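Local atomic coordinates of cell wall binding protein cwp8 (Peptoclostridium difficile, PDB entry 5J6Q), a protein that probably attaches to the bacterial cell wall through its three CWB2 modules as a component of the clostridial surface layer. Residues 305-316 / 331-342. Residues are numbered along the deposited sequence; the frame is centred on the assembly and turned at random.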
# COMPACT_ATOMS: atom_id res chain seq x y z
N ARG A 305 16.62 1.76 14.81
CA ARG A 305 17.95 1.99 15.34
C ARG A 305 18.76 0.70 15.55
O ARG A 305 19.98 0.74 15.36
CB ARG A 305 17.85 2.72 16.70
CG ARG A 305 17.19 4.09 16.50
CD ARG A 305 17.15 4.91 17.77
NE ARG A 305 18.48 5.06 18.36
CZ ARG A 305 18.69 5.08 19.66
NH1 ARG A 305 19.94 5.20 20.12
NH2 ARG A 305 17.68 5.00 20.51
N PHE A 306 18.14 -0.42 15.96
CA PHE A 306 18.97 -1.60 16.24
C PHE A 306 18.53 -2.94 15.68
O PHE A 306 17.37 -3.32 15.76
CB PHE A 306 19.10 -1.84 17.75
CG PHE A 306 19.41 -0.60 18.59
CD1 PHE A 306 18.39 0.14 19.16
CD2 PHE A 306 20.71 -0.19 18.78
CE1 PHE A 306 18.66 1.27 19.88
CE2 PHE A 306 20.98 0.93 19.51
CZ PHE A 306 19.95 1.67 20.07
N LYS A 307 19.51 -3.64 15.11
CA LYS A 307 19.35 -5.00 14.64
C LYS A 307 19.28 -5.84 15.93
O LYS A 307 19.65 -5.35 16.98
CB LYS A 307 20.53 -5.42 13.77
CG LYS A 307 20.55 -4.74 12.42
CD LYS A 307 21.81 -5.18 11.63
CE LYS A 307 22.02 -4.40 10.34
NZ LYS A 307 23.00 -3.29 10.50
N ASP A 308 18.76 -7.07 15.88
CA ASP A 308 18.65 -7.92 17.10
C ASP A 308 19.91 -7.95 17.89
O ASP A 308 20.97 -8.07 17.30
CB ASP A 308 18.27 -9.41 16.78
CG ASP A 308 16.97 -9.47 16.03
OD1 ASP A 308 16.15 -8.54 16.20
OD2 ASP A 308 16.78 -10.43 15.25
N GLY A 309 19.79 -7.81 19.22
CA GLY A 309 20.94 -7.84 20.10
C GLY A 309 22.03 -6.79 19.94
O GLY A 309 23.10 -6.88 20.54
N GLU A 310 21.76 -5.76 19.16
CA GLU A 310 22.78 -4.74 18.91
C GLU A 310 22.72 -3.56 19.91
O GLU A 310 23.60 -2.72 19.91
CB GLU A 310 22.59 -4.29 17.46
CG GLU A 310 23.64 -3.35 16.91
CD GLU A 310 23.41 -3.15 15.44
OE1 GLU A 310 24.03 -3.90 14.63
OE2 GLU A 310 22.56 -2.27 15.09
N ALA A 311 21.69 -3.48 20.80
CA ALA A 311 21.70 -2.36 21.76
C ALA A 311 22.62 -2.69 22.99
O ALA A 311 22.58 -3.82 23.53
CB ALA A 311 20.27 -2.07 22.27
N GLU A 312 23.35 -1.67 23.49
CA GLU A 312 24.21 -1.88 24.59
C GLU A 312 23.53 -1.60 25.86
O GLU A 312 24.03 -1.96 26.93
CB GLU A 312 25.46 -1.04 24.38
CG GLU A 312 26.21 -1.59 23.16
CD GLU A 312 27.21 -0.63 22.58
OE1 GLU A 312 27.72 -0.92 21.48
OE2 GLU A 312 27.48 0.40 23.22
N ALA A 313 22.34 -1.02 25.77
CA ALA A 313 21.62 -0.66 26.98
C ALA A 313 20.17 -0.31 26.68
O ALA A 313 19.75 -0.35 25.52
CB ALA A 313 22.29 0.54 27.65
N ILE A 314 19.39 -0.01 27.74
CA ILE A 314 17.98 0.37 27.63
C ILE A 314 17.84 1.71 28.45
O ILE A 314 18.45 1.81 29.53
CB ILE A 314 16.98 -0.68 28.21
CG1 ILE A 314 17.19 -2.09 27.59
CG2 ILE A 314 15.48 -0.17 28.01
CD1 ILE A 314 16.66 -2.25 26.19
N ILE A 315 17.16 2.74 27.88
CA ILE A 315 16.82 3.91 28.61
C ILE A 315 15.33 3.72 28.73
O ILE A 315 14.64 3.59 27.70
CB ILE A 315 17.13 5.26 27.96
CG1 ILE A 315 18.55 5.31 27.37
CG2 ILE A 315 17.00 6.35 29.06
CD1 ILE A 315 19.62 5.45 28.49
N LEU A 316 14.80 3.74 29.94
CA LEU A 316 13.36 3.55 30.18
C LEU A 316 12.79 4.82 30.89
O LEU A 316 13.29 5.20 31.94
CB LEU A 316 13.23 2.32 31.04
CG LEU A 316 11.86 1.70 31.11
CD1 LEU A 316 11.31 1.44 29.73
CD2 LEU A 316 12.03 0.34 31.86
N LEU A 331 21.95 10.72 26.18
CA LEU A 331 22.21 9.56 26.97
C LEU A 331 21.91 8.30 26.16
O LEU A 331 22.78 7.41 26.12
CB LEU A 331 21.38 9.52 28.29
CG LEU A 331 21.73 8.26 29.09
CD1 LEU A 331 23.30 8.20 29.21
CD2 LEU A 331 21.12 8.23 30.40
N ALA A 332 20.67 8.23 25.50
CA ALA A 332 20.37 7.09 24.64
C ALA A 332 21.37 7.04 23.48
O ALA A 332 21.71 5.94 23.03
CB ALA A 332 18.96 7.16 24.07
N SER A 333 21.82 8.17 22.99
CA SER A 333 22.75 8.12 21.85
C SER A 333 24.11 7.64 22.32
O SER A 333 24.79 6.91 21.59
CB SER A 333 22.92 9.51 21.24
OG SER A 333 21.98 9.78 20.22
N GLN A 334 24.52 8.07 23.54
CA GLN A 334 25.85 7.73 24.04
C GLN A 334 26.00 6.30 24.43
O GLN A 334 26.99 5.69 24.04
CB GLN A 334 26.26 8.59 25.24
CG GLN A 334 27.76 8.70 25.32
CD GLN A 334 28.19 9.96 26.03
OE1 GLN A 334 28.23 10.00 27.25
NE2 GLN A 334 28.44 11.01 25.27
N LYS A 335 25.03 5.77 25.20
CA LYS A 335 24.99 4.39 25.67
C LYS A 335 24.37 3.47 24.61
O LYS A 335 24.09 2.31 24.90
CB LYS A 335 24.20 4.29 26.98
CG LYS A 335 24.76 5.18 28.13
CD LYS A 335 26.35 5.29 28.17
CE LYS A 335 26.79 6.51 29.00
NZ LYS A 335 28.26 6.88 28.88
N ASN A 336 24.16 3.99 23.37
CA ASN A 336 23.59 3.21 22.25
C ASN A 336 22.40 2.37 22.72
O ASN A 336 22.39 1.15 22.58
CB ASN A 336 24.69 2.33 21.67
CG ASN A 336 25.81 3.19 21.17
OD1 ASN A 336 25.62 3.97 20.23
ND2 ASN A 336 27.02 3.12 21.75
N ALA A 337 21.42 3.03 23.29
CA ALA A 337 20.24 2.39 23.89
C ALA A 337 18.99 3.02 23.34
O ALA A 337 19.05 4.20 23.01
CB ALA A 337 20.26 2.63 25.40
N PRO A 338 17.87 2.30 23.22
CA PRO A 338 16.59 2.90 22.69
C PRO A 338 15.90 3.63 23.81
O PRO A 338 16.12 3.24 24.97
CB PRO A 338 15.73 1.71 22.33
CG PRO A 338 16.28 0.57 23.39
CD PRO A 338 17.77 0.84 23.40
N ILE A 339 14.97 4.59 23.49
CA ILE A 339 14.30 5.19 24.56
C ILE A 339 12.99 4.49 24.53
O ILE A 339 12.23 4.57 23.57
CB ILE A 339 14.24 6.73 24.56
CG1 ILE A 339 15.62 7.36 24.81
CG2 ILE A 339 13.28 7.12 25.66
CD1 ILE A 339 15.80 8.93 24.32
N LEU A 340 12.71 3.71 25.55
CA LEU A 340 11.48 2.94 25.50
C LEU A 340 10.64 3.52 26.64
O LEU A 340 11.16 4.30 27.41
CB LEU A 340 11.70 1.40 25.65
CG LEU A 340 12.39 0.76 24.41
CD1 LEU A 340 12.90 -0.69 24.76
CD2 LEU A 340 11.41 0.66 23.23
N LEU A 341 9.40 3.14 26.76
CA LEU A 341 8.52 3.78 27.71
C LEU A 341 7.84 2.78 28.63
O LEU A 341 7.45 1.71 28.16
CB LEU A 341 7.41 4.50 26.89
CG LEU A 341 7.88 5.47 25.75
CD1 LEU A 341 6.69 5.90 24.85
CD2 LEU A 341 8.51 6.67 26.32
N SER A 342 7.59 3.18 29.91
CA SER A 342 6.90 2.31 30.83
C SER A 342 5.71 2.99 31.47
O SER A 342 5.68 4.22 31.57
CB SER A 342 7.84 1.90 31.97
OG SER A 342 7.33 0.77 32.65
O HOH W 1 14.81 5.54 20.76
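Ile315 bonds through both its backbone N and its backbone O to residues 338-340, where the parallel edge strand 339-342 begins: its N donates to Pro338 O at 3.1 Å, and its O receives Leu340 N at 2.9 Å in an almost straight bond (174°). Parallel pairing brings Ile315 beside Ile339 on one face of the sheet and Leu316 beside Leu340 on the other. With CG1 anti to the carbonyl carbon (chi1 -46°), the Ile315 side chain reaches back to the helix ending at Gln334; CD1 meets Leu331 CG at 3.6 Å, while CG1 rests on Ala332 and the methyl of Ala337. On the other face, Ile314 CD1 lies across the Pro338 ring, touching CG.

Upstream, the link 335-338 between helix and strand is held by Arg305, the last residue of helix 294-305, and by Phe306 just after it. Arg305 NH2 donates to Ala337 O at 3.0 Å, from above the carbonyl plane, and NH1 adds weak bonds to the same oxygen and to Ala332 O. A water accepts from both Arg305 NH2 and Ile339 N, satisfying the first strand amide. The Phe306 ring is sandwiched between Arg305 CB and the Ala311 methyl, which sits over its centre; its CE1 packs against Pro338 CD at 3.7 Å, the two side chains crossing nearly at right angles. At the outer end, Glu312 N bonds to Asn336 O, and Asn336 ND2 reaches Glu312 OE2 at 3.1 Å from above the carboxylate plane, with the amide and carboxylate planes 76° apart.

Helix 349-359 packs on Ile314 and Leu340 through Ile355, and helix 531-542 meets Arg305 through Pro538 and Leu539. Strand, helices and neighbouring parallel strand thus form a beta-alpha-beta crossover at the edge of a four-stranded parallel sheet with order 2-1-3-4, part of the Toprim-like fold of a CWB2 module.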